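Local coordinates for uncharacterized protein (Pyrococcus horikoshii, PDB 1ZJJ) that binds magnesium and probably acts as a phosphatase of the haloacid dehalogenase (HAD) superfamily, at residues M1-F6 with E198-E203; G10-G15 with E52-M57; A37-N42 with I185-E190; N41-T46 with E92-E97; T46-R51 with V61-I66. All coordinates share one frame; numbering follows the deposited sequence.

Interaction 1 of 5, residues M1-F6 with E198-E203; sequences MVAIIF and EMFPGE
Phe200 sets CG anti to its carbonyl carbon (chi1 -53°) and Ile5 turns CG1 the same way (chi1 -48°), so that ring and branch reach toward each other and meet tip to tip. Ile5 CD1 lies 3.7 Å from Phe200 CE2, approaching the ring obliquely. Ala3 CB stands over one face of the ring, displaced toward the rim and 4.1 Å from Phe200 CG. The opposite face carries Met199 CG, which leaves the ring clasped between a methyl of the strand and a methylene of its own chain neighbour. Ala3 CB also meets Glu203 CB at 3.8 Å, touching both ends of the turn at 200-203. The fit is tight at the chain start, where Met1 O comes within 3.0 Å of Glu203 CG. Phe200 is the first residue to leave helical geometry after helix 190-199, and residues 200-203, leading to strand 204-209, pack on strand 2-6. Phe200 further touches Pro35 and Ala37, and Ile5 touches Leu39. Strand 2-6 runs between its parallel partners 36-40 and 204-209, while Ile4 and Phe6 pack on Leu29 of helix 22-31.

Interaction 2 of 5, residues G10-G15 with E52-M57; sequences GVLYRG and EKLLKM
Lys53 NZ is the best-held polar atom, gripped by one hydrogen bond and by one looser cation-pi contact. The bond goes to Gly15 O at 2.7 Å, with the ammonium lying above the carbonyl plane and not on a lone pair. The cation-pi partner is the Tyr13 ring, whose centroid lies 4.9 Å from Lys53 NZ, with the charge off-centre. The methylene before it sits better: Lys53 CE is over the ring face, 4.0 Å from the Tyr13 centroid, a CH-pi contact. A bend at chi2 (66°) carries the lysine there, tip to tip with the tyrosine. Tyr13 itself holds CG in the crowded position between backbone N and carbonyl carbon (chi1 57°), which swings its ring toward helix 47-56. Leu54 CD2 comes in at the ring edge, 3.8 Å from Tyr13 CE2, and also reaches Leu12 CD1. Met57, bent at chi2 and chi3, crosses the tyrosine at about a right angle and brings its CE to 3.9 Å from Tyr13 CB. Gly15 N lies in the plane of the Tyr13 ring at its edge and donates to Asp9 OD2, a carboxylate of the magnesium site. The weakly bonded strand 13-14 pairs antiparallel with 17-18 just after Asp7 and Asp9, consistent with the flap of HAD enzymes. The lysine therefore ties Gly15 to helix 47-56 through its carbonyl, while the amide of the same residue holds Asp9; the nearby charge may polarise that carbonyl.

Interaction 3 of 5, residues A37-N42 with I185-E190; sequences AFLTNN and IGKPNE
Lys187 carries the first shell. Its NZ donates to Leu39 O at 3.0 Å, from above the carbonyl plane, and also forms salt bridges with Asp7, a magnesium ligand, and Asp215. A water 3.1 Å from Lys187 NZ accepts from it and from the backbone N of Asn41. The aliphatic part of the lysine slides past Leu39, with CD 3.7 Å from Leu39 CD2, and a bend at chi3 (-67°) turns the ammonium toward the strand end. Next outward, the Asn41 amide grips the lysine's backbone from both ends. OD1 takes Lys187 N at 2.9 Å on a lone pair, and ND2 gives a fairly straight bond to Lys187 O at 3.0 Å (161°). ND2 is shared with Asp154. Further out, Gly186 O accepts from both N and ND2 of Asn189, closing the turn that holds the cis peptide before Pro188, while Thr40 OG1 takes Asn42 N in an ST turn. Two carboxylates around a buried ammonium would favour its charged form. The placing of this lysine beside Asp7 and the end of strand 36-40 is consistent with the conserved active-site lysine of HAD phosphatases.

Interaction 4 of 5, residues N41-T46 with E92-E97; sequences NNSTKT and EGLVKE
An Asx turn shapes the loop that leaves strand 36-40: Asn42 OD1 accepts from Thr44 N at 3.0 Å and from Thr44 OG1 at 2.6 Å. Two donors on one oxygen fix this corner and present the carbonyls of Ser43 and Thr44 to the first turn of helix 92-101. There Gly93 N donates to Thr44 O at 2.9 Å, well above the carbonyl plane, and Leu94 CB lies 3.6 Å from Ser43 O. Gly93, which carries no side chain, lets the loop backbone come close to the helix. Thr46 then closes the contact. From CB, two branches part to different partners. OG1 takes the crowded position between backbone N and carbonyl carbon (chi1 58°) and accepts from Met49 N, capping helix 47-56. CG2, anti to the carbonyl carbon, rests 3.9 Å from Gly93 CA, with Lys96 CB a little further off at 4.3 Å. One threonine thus caps one helix and packs on another. On the outer side Lys96 and Glu92, one turn apart, form a weak salt bridge. Strand 36-40 belongs to the core sheet, whereas helix 92-101 follows strand 86-89 of the separate four-stranded sheet, consistent with the cap domain of this family; the contact ties the two units together. Glu97 bridges to Arg74 through OE1, and its OE2 accepts from a water at 2.7 Å that also reaches Lys45 O weakly.

Interaction 5 of 5, residues T46-R51 with V61-I66; sequences TPEMYR and VSSSII
Ile66 fills the tight side of this contact, wedged between Pro47, Tyr50 and Arg51 of the helix. Its CG1 is anti to the carbonyl carbon (chi1 -61°), and the extended chain drives CD1 against the helix backbone, 3.5 Å from both Pro47 O and Arg51 N. CG2 meets Tyr50 CB at 3.8 Å, and Ile66 CB faces Pro47 CB. The proline ring also presses on the short 3-10 turn, with Pro47 CB 3.5 Å from Ser63 O. The other side is more open and more polar. Arg51, CG anti to the backbone N (chi1 164°) and extended as far as NE, runs alongside the loop to its start. There NH1 donates to Val61 O at 2.9 Å; the oxygen lies near the guanidinium plane, but the nitrogen stands 60° above the carbonyl plane. NH1 also bridges to Asp60, and a water links Arg51 O to Val61 N. At the exposed rim Glu48 OE2 stays 4.0 Å from Ser63 OG. Helix 47-56 and the loop form the crossover of a beta-alpha-beta unit that joins neighbouring parallel strands 36-40 and 66-68. The contact is apolar around Ile66 and polar around Arg51, where the guanidinium, shared by a carboxylate and a carbonyl, pins the returning loop and would remain protonated.

In the fold
Interactions 1, 3 and 5 share the parallel core sheet: strand 2-6 (interaction 1) lies beside 36-40 (interaction 3), which lies beside 66-68, where interaction 5 ends. Phe6 pairs with Ala37 and Leu39, and Phe38 N probably donates to Ile65 O. Helix 47-56 serves interactions 2 and 5, whose centres are about 12 Å apart; Leu54 packs on Phe38, Val61 and Ile66. Interaction 4 shares Asn41 and Asn42 with interaction 3, about 13 Å away, and leads to the second, four-stranded sheet. Interactions 2 to 5 are all nested within the loop closed by interaction 1. The loop after strand 2-6 (interaction 2) and the end of strand 36-40 (interaction 3) both lie near the magnesium site.

Interaction 1 of 5, residues M1-F6 with E198-E203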
# COMPACT_ATOMS: atom_id res chain seq x y z
N MET B 1 -26.99 15.57 29.48
CA MET B 1 -26.34 16.66 28.71
C MET B 1 -25.65 16.07 27.49
O MET B 1 -24.45 15.76 27.52
CB MET B 1 -25.34 17.40 29.59
CG MET B 1 -25.89 17.77 30.97
SD MET B 1 -27.59 18.37 30.85
CE MET B 1 -27.31 20.10 30.41
N VAL B 2 -26.43 15.90 26.44
CA VAL B 2 -25.97 15.32 25.19
C VAL B 2 -25.21 16.30 24.28
O VAL B 2 -25.57 17.46 24.16
CB VAL B 2 -27.16 14.76 24.40
CG1 VAL B 2 -26.71 14.25 23.03
CG2 VAL B 2 -27.82 13.63 25.18
N ALA B 3 -24.16 15.78 23.65
CA ALA B 3 -23.33 16.51 22.70
C ALA B 3 -23.36 15.65 21.45
O ALA B 3 -23.21 14.43 21.53
CB ALA B 3 -21.89 16.68 23.23
N ILE B 4 -23.56 16.26 20.29
CA ILE B 4 -23.63 15.49 19.07
C ILE B 4 -22.44 15.74 18.15
O ILE B 4 -22.10 16.88 17.84
CB ILE B 4 -24.96 15.79 18.31
CG1 ILE B 4 -26.15 15.63 19.27
CG2 ILE B 4 -25.11 14.84 17.12
CD1 ILE B 4 -27.50 16.01 18.67
N ILE B 5 -21.81 14.65 17.73
CA ILE B 5 -20.65 14.71 16.85
C ILE B 5 -21.09 14.28 15.44
O ILE B 5 -21.69 13.21 15.28
CB ILE B 5 -19.54 13.76 17.35
CG1 ILE B 5 -19.30 13.97 18.85
CG2 ILE B 5 -18.25 14.00 16.55
CD1 ILE B 5 -18.93 15.38 19.24
N PHE B 6 -20.81 15.11 14.44
CA PHE B 6 -21.20 14.79 13.06
C PHE B 6 -20.04 14.57 12.10
O PHE B 6 -19.09 15.36 12.05
CB PHE B 6 -22.03 15.90 12.41
CG PHE B 6 -23.31 16.23 13.12
CD1 PHE B 6 -23.31 17.09 14.21
CD2 PHE B 6 -24.52 15.72 12.67
CE1 PHE B 6 -24.50 17.44 14.84
CE2 PHE B 6 -25.72 16.07 13.29
CZ PHE B 6 -25.71 16.93 14.38
N GLU B 198 -11.93 15.49 25.12
CA GLU B 198 -11.22 16.64 25.65
C GLU B 198 -12.07 17.91 25.44
O GLU B 198 -12.09 18.80 26.28
CB GLU B 198 -9.86 16.73 24.92
CG GLU B 198 -9.13 18.06 24.96
CD GLU B 198 -8.78 18.51 26.35
OE1 GLU B 198 -8.64 17.65 27.24
OE2 GLU B 198 -8.67 19.73 26.55
N MET B 199 -12.79 17.95 24.32
CA MET B 199 -13.64 19.10 23.99
C MET B 199 -14.95 19.06 24.79
O MET B 199 -15.42 20.09 25.26
CB MET B 199 -13.98 19.09 22.50
CG MET B 199 -14.81 20.29 22.06
SD MET B 199 -15.14 20.29 20.29
CE MET B 199 -13.49 20.09 19.65
N PHE B 200 -15.52 17.88 24.93
CA PHE B 200 -16.75 17.70 25.67
C PHE B 200 -16.48 16.66 26.76
O PHE B 200 -16.74 15.49 26.58
CB PHE B 200 -17.85 17.20 24.74
CG PHE B 200 -18.04 18.03 23.51
CD1 PHE B 200 -18.66 19.28 23.58
CD2 PHE B 200 -17.59 17.58 22.27
CE1 PHE B 200 -18.82 20.07 22.44
CE2 PHE B 200 -17.74 18.35 21.13
CZ PHE B 200 -18.35 19.60 21.21
N PRO B 201 -15.97 17.09 27.92
CA PRO B 201 -15.62 16.27 29.09
C PRO B 201 -16.57 15.25 29.73
O PRO B 201 -16.21 14.09 29.83
CB PRO B 201 -15.13 17.30 30.11
CG PRO B 201 -14.53 18.36 29.28
CD PRO B 201 -15.60 18.49 28.16
N GLY B 202 -17.76 15.65 30.16
CA GLY B 202 -18.64 14.69 30.79
C GLY B 202 -19.98 14.44 30.10
O GLY B 202 -20.86 13.83 30.68
N GLU B 203 -20.14 14.90 28.86
CA GLU B 203 -21.41 14.75 28.12
C GLU B 203 -21.69 13.34 27.60
O GLU B 203 -20.78 12.51 27.44
CB GLU B 203 -21.47 15.72 26.93
CG GLU B 203 -21.79 17.16 27.32
CD GLU B 203 -20.59 18.03 27.37
OE1 GLU B 203 -20.78 19.26 27.39
OE2 GLU B 203 -19.45 17.53 27.36

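Interaction 2 of 5, residues G10-G15 with E52-M57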
# COMPACT_ATOMS: atom_id res chain seq x y z
N GLY B 10 -21.35 13.22 3.16
CA GLY B 10 -22.35 12.17 3.19
C GLY B 10 -23.30 12.34 4.36
O GLY B 10 -24.26 11.58 4.51
N VAL B 11 -23.04 13.34 5.19
CA VAL B 11 -23.86 13.62 6.37
C VAL B 11 -24.39 15.07 6.37
O VAL B 11 -25.59 15.30 6.43
CB VAL B 11 -23.05 13.37 7.66
CG1 VAL B 11 -23.92 13.61 8.90
CG2 VAL B 11 -22.53 11.93 7.67
N LEU B 12 -23.48 16.03 6.29
CA LEU B 12 -23.87 17.44 6.29
C LEU B 12 -24.03 17.96 4.87
O LEU B 12 -24.61 19.03 4.64
CB LEU B 12 -22.82 18.27 7.04
CG LEU B 12 -22.58 17.87 8.50
CD1 LEU B 12 -21.49 18.76 9.10
CD2 LEU B 12 -23.88 18.01 9.28
N TYR B 13 -23.50 17.21 3.93
CA TYR B 13 -23.57 17.54 2.52
C TYR B 13 -23.06 16.33 1.77
O TYR B 13 -22.54 15.40 2.37
CB TYR B 13 -22.69 18.76 2.21
CG TYR B 13 -21.24 18.59 2.60
CD1 TYR B 13 -20.36 17.87 1.79
CD2 TYR B 13 -20.74 19.14 3.78
CE1 TYR B 13 -19.02 17.71 2.14
CE2 TYR B 13 -19.41 18.98 4.15
CZ TYR B 13 -18.55 18.26 3.33
OH TYR B 13 -17.23 18.13 3.71
N ARG B 14 -23.24 16.32 0.46
CA ARG B 14 -22.77 15.21 -0.34
C ARG B 14 -22.03 15.77 -1.54
O ARG B 14 -22.64 16.19 -2.52
CB ARG B 14 -23.95 14.31 -0.74
CG ARG B 14 -25.25 15.02 -1.10
CD ARG B 14 -26.40 14.06 -0.88
NE ARG B 14 -26.05 12.69 -1.29
CZ ARG B 14 -26.15 12.24 -2.53
NH1 ARG B 14 -26.59 13.05 -3.48
NH2 ARG B 14 -25.82 10.98 -2.83
N GLY B 15 -20.70 15.80 -1.44
CA GLY B 15 -19.89 16.34 -2.51
C GLY B 15 -20.16 17.83 -2.64
O GLY B 15 -19.96 18.59 -1.69
N GLU B 52 -15.17 27.25 5.39
CA GLU B 52 -15.53 27.88 4.12
C GLU B 52 -16.37 26.92 3.27
O GLU B 52 -17.39 27.32 2.69
CB GLU B 52 -14.27 28.31 3.35
CG GLU B 52 -13.39 29.32 4.10
CD GLU B 52 -14.16 30.55 4.59
OE1 GLU B 52 -14.65 31.32 3.74
OE2 GLU B 52 -14.29 30.73 5.82
N LYS B 53 -15.96 25.66 3.18
CA LYS B 53 -16.71 24.69 2.40
C LYS B 53 -18.14 24.58 2.94
O LYS B 53 -19.11 24.56 2.18
CB LYS B 53 -16.02 23.32 2.46
CG LYS B 53 -16.89 22.12 2.07
CD LYS B 53 -17.32 22.11 0.61
CE LYS B 53 -18.17 20.88 0.30
NZ LYS B 53 -18.51 20.76 -1.15
N LEU B 54 -18.26 24.53 4.26
CA LEU B 54 -19.57 24.43 4.89
C LEU B 54 -20.42 25.65 4.55
O LEU B 54 -21.61 25.51 4.24
CB LEU B 54 -19.41 24.28 6.40
CG LEU B 54 -18.99 22.88 6.85
CD1 LEU B 54 -18.73 22.86 8.34
CD2 LEU B 54 -20.08 21.87 6.50
N LEU B 55 -19.81 26.83 4.61
CA LEU B 55 -20.54 28.05 4.27
C LEU B 55 -21.15 27.90 2.88
O LEU B 55 -22.31 28.26 2.67
CB LEU B 55 -19.60 29.26 4.29
CG LEU B 55 -19.35 29.88 5.67
CD1 LEU B 55 -18.26 30.93 5.59
CD2 LEU B 55 -20.65 30.48 6.19
N LYS B 56 -20.36 27.36 1.95
CA LYS B 56 -20.80 27.15 0.57
C LYS B 56 -21.97 26.18 0.49
O LYS B 56 -22.74 26.20 -0.46
CB LYS B 56 -19.66 26.62 -0.30
CG LYS B 56 -18.82 27.70 -0.98
CD LYS B 56 -17.45 27.86 -0.33
CE LYS B 56 -16.35 28.19 -1.35
NZ LYS B 56 -16.34 29.56 -1.97
N MET B 57 -22.08 25.32 1.49
CA MET B 57 -23.16 24.36 1.52
C MET B 57 -24.33 24.86 2.35
O MET B 57 -25.21 24.08 2.74
CB MET B 57 -22.65 23.02 2.07
CG MET B 57 -21.36 22.56 1.40
SD MET B 57 -21.44 22.65 -0.40
CE MET B 57 -22.66 21.35 -0.72

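Interaction 3 of 5, residues A37-N42 with I185-E190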
# COMPACT_ATOMS: atom_id res chain seq x y z
N ALA B 37 -20.10 19.10 17.34
CA ALA B 37 -18.83 19.27 16.66
C ALA B 37 -18.82 18.42 15.41
O ALA B 37 -19.54 17.42 15.32
CB ALA B 37 -17.68 18.88 17.58
N PHE B 38 -18.02 18.82 14.43
CA PHE B 38 -17.91 18.08 13.19
C PHE B 38 -16.59 17.32 13.27
O PHE B 38 -15.58 17.85 13.76
CB PHE B 38 -17.95 19.04 12.00
CG PHE B 38 -19.25 19.83 11.89
CD1 PHE B 38 -20.38 19.44 12.61
CD2 PHE B 38 -19.34 20.94 11.05
CE1 PHE B 38 -21.58 20.15 12.50
CE2 PHE B 38 -20.54 21.65 10.93
CZ PHE B 38 -21.66 21.25 11.65
N LEU B 39 -16.59 16.08 12.80
CA LEU B 39 -15.40 15.24 12.90
C LEU B 39 -15.09 14.51 11.60
O LEU B 39 -15.76 13.53 11.27
CB LEU B 39 -15.61 14.23 14.04
CG LEU B 39 -14.44 13.33 14.47
CD1 LEU B 39 -13.42 14.19 15.19
CD2 LEU B 39 -14.93 12.21 15.39
N THR B 40 -14.08 14.99 10.87
CA THR B 40 -13.69 14.36 9.61
C THR B 40 -12.31 13.69 9.65
O THR B 40 -11.37 14.22 10.24
CB THR B 40 -13.69 15.39 8.46
OG1 THR B 40 -13.30 14.73 7.24
CG2 THR B 40 -12.72 16.53 8.74
N ASN B 41 -12.21 12.52 9.02
CA ASN B 41 -10.98 11.76 8.92
C ASN B 41 -10.05 12.36 7.87
O ASN B 41 -8.88 12.00 7.76
CB ASN B 41 -11.33 10.32 8.54
CG ASN B 41 -11.33 9.46 9.77
OD1 ASN B 41 -11.14 9.93 10.89
ND2 ASN B 41 -11.56 8.15 9.55
N ASN B 42 -10.59 13.27 7.06
CA ASN B 42 -9.80 13.87 5.99
C ASN B 42 -8.77 14.84 6.57
O ASN B 42 -9.10 15.67 7.41
CB ASN B 42 -10.73 14.61 5.01
CG ASN B 42 -10.09 14.82 3.65
OD1 ASN B 42 -9.01 15.39 3.54
ND2 ASN B 42 -10.77 14.34 2.61
N ILE B 185 -4.56 7.66 13.87
CA ILE B 185 -5.24 8.66 14.66
C ILE B 185 -6.77 8.76 14.54
O ILE B 185 -7.47 8.74 15.56
CB ILE B 185 -4.64 10.06 14.36
CG1 ILE B 185 -3.13 10.04 14.57
CG2 ILE B 185 -5.29 11.12 15.25
CD1 ILE B 185 -2.72 9.65 15.98
N GLY B 186 -7.26 8.84 13.31
CA GLY B 186 -8.69 9.01 13.08
C GLY B 186 -9.65 7.87 13.37
O GLY B 186 -9.25 6.79 13.79
N LYS B 187 -10.93 8.15 13.16
CA LYS B 187 -12.00 7.18 13.37
C LYS B 187 -11.64 5.90 12.62
O LYS B 187 -11.13 5.96 11.50
CB LYS B 187 -13.32 7.72 12.81
CG LYS B 187 -13.76 9.04 13.43
CD LYS B 187 -14.94 9.65 12.67
CE LYS B 187 -14.53 10.06 11.26
NZ LYS B 187 -15.69 10.60 10.51
N PRO B 188 -11.94 4.73 13.20
CA PRO B 188 -12.60 4.49 14.49
C PRO B 188 -11.62 4.30 15.64
O PRO B 188 -11.89 3.55 16.58
CB PRO B 188 -13.38 3.21 14.22
CG PRO B 188 -12.36 2.42 13.46
CD PRO B 188 -11.81 3.46 12.46
N ASN B 189 -10.49 4.99 15.57
CA ASN B 189 -9.47 4.86 16.59
C ASN B 189 -9.59 5.76 17.81
O ASN B 189 -10.23 6.81 17.77
CB ASN B 189 -8.10 5.02 15.93
CG ASN B 189 -7.81 3.91 14.94
OD1 ASN B 189 -7.45 2.80 15.33
ND2 ASN B 189 -8.01 4.19 13.65
N GLU B 190 -8.95 5.33 18.88
CA GLU B 190 -8.97 6.00 20.17
C GLU B 190 -8.41 7.43 20.23
O GLU B 190 -8.95 8.27 20.95
CB GLU B 190 -8.29 5.09 21.19
CG GLU B 190 -8.44 5.48 22.64
CD GLU B 190 -7.54 6.64 23.00
OE1 GLU B 190 -6.50 6.79 22.33
OE2 GLU B 190 -7.86 7.38 23.96
O HOH W 1 -14.72 11.09 7.58

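Interaction 4 of 5, residues N41-T46 with E92-E97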
# COMPACT_ATOMS: atom_id res chain seq x y z
N ASN B 41 -12.21 12.52 9.02
CA ASN B 41 -10.98 11.76 8.92
C ASN B 41 -10.05 12.36 7.87
O ASN B 41 -8.88 12.00 7.76
CB ASN B 41 -11.33 10.32 8.54
CG ASN B 41 -11.33 9.46 9.77
OD1 ASN B 41 -11.14 9.93 10.89
ND2 ASN B 41 -11.56 8.15 9.55
N ASN B 42 -10.59 13.27 7.06
CA ASN B 42 -9.80 13.87 5.99
C ASN B 42 -8.77 14.84 6.57
O ASN B 42 -9.10 15.67 7.41
CB ASN B 42 -10.73 14.61 5.01
CG ASN B 42 -10.09 14.82 3.65
OD1 ASN B 42 -9.01 15.39 3.54
ND2 ASN B 42 -10.77 14.34 2.61
N SER B 43 -7.52 14.72 6.14
CA SER B 43 -6.47 15.59 6.67
C SER B 43 -5.87 16.56 5.66
O SER B 43 -4.89 17.25 5.97
CB SER B 43 -5.35 14.74 7.27
OG SER B 43 -4.66 14.02 6.26
N THR B 44 -6.44 16.61 4.46
CA THR B 44 -5.92 17.51 3.42
C THR B 44 -6.27 18.99 3.64
O THR B 44 -5.65 19.90 3.10
CB THR B 44 -6.44 17.05 2.05
OG1 THR B 44 -7.86 17.19 2.02
CG2 THR B 44 -6.08 15.58 1.80
N LYS B 45 -7.34 19.23 4.44
CA LYS B 45 -7.79 20.61 4.62
C LYS B 45 -7.80 21.03 6.09
O LYS B 45 -7.92 20.21 7.00
CB LYS B 45 -9.21 20.73 4.06
CG LYS B 45 -9.25 20.65 2.53
CD LYS B 45 -10.65 20.94 1.96
CE LYS B 45 -10.69 20.89 0.43
NZ LYS B 45 -10.68 19.50 -0.02
N THR B 46 -7.63 22.35 6.33
CA THR B 46 -7.74 22.84 7.71
C THR B 46 -9.19 23.05 8.12
O THR B 46 -10.10 23.12 7.31
CB THR B 46 -7.01 24.18 7.85
OG1 THR B 46 -7.57 25.12 6.93
CG2 THR B 46 -5.51 24.03 7.59
N GLU B 92 -1.76 20.20 2.24
CA GLU B 92 -1.63 21.48 2.93
C GLU B 92 -2.13 21.46 4.37
O GLU B 92 -1.45 21.92 5.28
CB GLU B 92 -2.38 22.55 2.13
CG GLU B 92 -2.09 23.97 2.54
CD GLU B 92 -3.02 24.95 1.85
OE1 GLU B 92 -3.19 24.84 0.62
OE2 GLU B 92 -3.57 25.83 2.54
N GLY B 93 -3.33 20.93 4.57
CA GLY B 93 -3.90 20.88 5.90
C GLY B 93 -2.99 20.20 6.91
O GLY B 93 -2.75 20.74 8.00
N LEU B 94 -2.49 19.03 6.55
CA LEU B 94 -1.62 18.27 7.44
C LEU B 94 -0.29 18.98 7.68
O LEU B 94 0.18 19.04 8.82
CB LEU B 94 -1.38 16.87 6.88
CG LEU B 94 -0.59 15.90 7.76
CD1 LEU B 94 -1.23 15.79 9.14
CD2 LEU B 94 -0.51 14.54 7.07
N VAL B 95 0.30 19.52 6.62
CA VAL B 95 1.57 20.22 6.75
C VAL B 95 1.43 21.40 7.71
O VAL B 95 2.30 21.63 8.54
CB VAL B 95 2.09 20.76 5.39
CG1 VAL B 95 3.23 21.74 5.62
CG2 VAL B 95 2.58 19.60 4.52
N LYS B 96 0.32 22.13 7.59
CA LYS B 96 0.06 23.27 8.46
C LYS B 96 -0.04 22.88 9.93
O LYS B 96 0.49 23.57 10.80
CB LYS B 96 -1.24 23.96 8.04
CG LYS B 96 -1.25 24.43 6.60
CD LYS B 96 -1.20 25.94 6.50
CE LYS B 96 -0.89 26.37 5.08
NZ LYS B 96 -1.64 27.60 4.70
N GLU B 97 -0.73 21.78 10.20
CA GLU B 97 -0.87 21.30 11.58
C GLU B 97 0.48 20.89 12.15
O GLU B 97 0.75 21.11 13.33
CB GLU B 97 -1.84 20.12 11.64
CG GLU B 97 -3.26 20.45 11.25
CD GLU B 97 -3.96 21.37 12.24
OE1 GLU B 97 -3.33 21.82 13.22
OE2 GLU B 97 -5.17 21.65 12.03
O HOH W 2 -6.20 20.30 9.93

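Interaction 5 of 5, residues T46-R51 with V61-I66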
# COMPACT_ATOMS: atom_id res chain seq x y z
N THR B 46 -7.63 22.35 6.33
CA THR B 46 -7.74 22.84 7.71
C THR B 46 -9.19 23.05 8.12
O THR B 46 -10.10 23.12 7.31
CB THR B 46 -7.01 24.18 7.85
OG1 THR B 46 -7.57 25.12 6.93
CG2 THR B 46 -5.51 24.03 7.59
N PRO B 47 -9.38 23.12 9.44
CA PRO B 47 -10.67 23.50 10.01
C PRO B 47 -11.19 24.79 9.37
O PRO B 47 -12.36 24.94 9.09
CB PRO B 47 -10.48 23.66 11.51
CG PRO B 47 -9.28 22.76 11.83
CD PRO B 47 -8.41 22.89 10.50
N GLU B 48 -10.27 25.76 9.19
CA GLU B 48 -10.65 27.00 8.52
C GLU B 48 -11.21 26.75 7.12
O GLU B 48 -12.25 27.27 6.73
CB GLU B 48 -9.42 27.90 8.44
CG GLU B 48 -9.06 28.49 9.80
CD GLU B 48 -8.11 27.55 10.50
OE1 GLU B 48 -7.33 26.91 9.82
OE2 GLU B 48 -8.18 27.45 11.74
N MET B 49 -10.49 25.94 6.35
CA MET B 49 -10.90 25.60 4.99
C MET B 49 -12.26 24.93 5.02
O MET B 49 -13.10 25.17 4.15
CB MET B 49 -9.88 24.67 4.33
CG MET B 49 -8.63 25.35 3.80
SD MET B 49 -7.40 24.17 3.16
CE MET B 49 -6.10 24.37 4.33
N TYR B 50 -12.48 24.07 6.01
CA TYR B 50 -13.75 23.37 6.11
C TYR B 50 -14.89 24.32 6.45
O TYR B 50 -16.01 24.14 5.97
CB TYR B 50 -13.65 22.24 7.13
CG TYR B 50 -13.26 20.93 6.48
CD1 TYR B 50 -12.02 20.34 6.72
CD2 TYR B 50 -14.12 20.31 5.57
CE1 TYR B 50 -11.64 19.17 6.07
CE2 TYR B 50 -13.75 19.15 4.91
CZ TYR B 50 -12.51 18.58 5.16
OH TYR B 50 -12.14 17.43 4.50
N ARG B 51 -14.61 25.34 7.26
CA ARG B 51 -15.65 26.31 7.59
C ARG B 51 -16.11 26.97 6.29
O ARG B 51 -17.29 27.21 6.10
CB ARG B 51 -15.13 27.39 8.55
CG ARG B 51 -16.02 28.63 8.63
CD ARG B 51 -15.45 29.67 9.59
NE ARG B 51 -15.97 31.02 9.35
CZ ARG B 51 -17.23 31.39 9.57
NH1 ARG B 51 -18.12 30.52 10.03
NH2 ARG B 51 -17.61 32.64 9.32
N VAL B 61 -20.71 27.72 10.81
CA VAL B 61 -20.24 27.26 12.11
C VAL B 61 -18.79 27.69 12.28
O VAL B 61 -18.07 27.91 11.30
CB VAL B 61 -20.29 25.71 12.24
CG1 VAL B 61 -21.72 25.22 12.06
CG2 VAL B 61 -19.34 25.07 11.23
N SER B 62 -18.36 27.83 13.53
CA SER B 62 -17.00 28.23 13.82
C SER B 62 -16.01 27.10 13.52
O SER B 62 -16.31 25.93 13.76
CB SER B 62 -16.89 28.63 15.29
OG SER B 62 -15.56 28.94 15.64
N SER B 63 -14.85 27.45 12.98
CA SER B 63 -13.84 26.44 12.69
C SER B 63 -13.39 25.79 14.00
O SER B 63 -12.73 24.76 14.00
CB SER B 63 -12.63 27.09 12.00
OG SER B 63 -12.01 28.03 12.86
N SER B 64 -13.76 26.40 15.13
CA SER B 64 -13.37 25.85 16.42
C SER B 64 -14.07 24.53 16.77
O SER B 64 -13.59 23.78 17.63
CB SER B 64 -13.60 26.87 17.55
OG SER B 64 -14.97 27.05 17.82
N ILE B 65 -15.20 24.23 16.14
CA ILE B 65 -15.86 22.96 16.43
C ILE B 65 -15.65 21.95 15.30
O ILE B 65 -16.30 20.91 15.26
CB ILE B 65 -17.38 23.15 16.72
CG1 ILE B 65 -18.08 23.84 15.55
CG2 ILE B 65 -17.56 23.96 17.99
CD1 ILE B 65 -18.41 22.93 14.40
N ILE B 66 -14.74 22.27 14.38
CA ILE B 66 -14.42 21.39 13.26
C ILE B 66 -13.12 20.64 13.57
O ILE B 66 -12.04 21.24 13.59
CB ILE B 66 -14.23 22.17 11.94
CG1 ILE B 66 -15.53 22.90 11.58
CG2 ILE B 66 -13.82 21.20 10.81
CD1 ILE B 66 -15.44 23.73 10.29
O HOH W 3 -19.31 27.16 8.11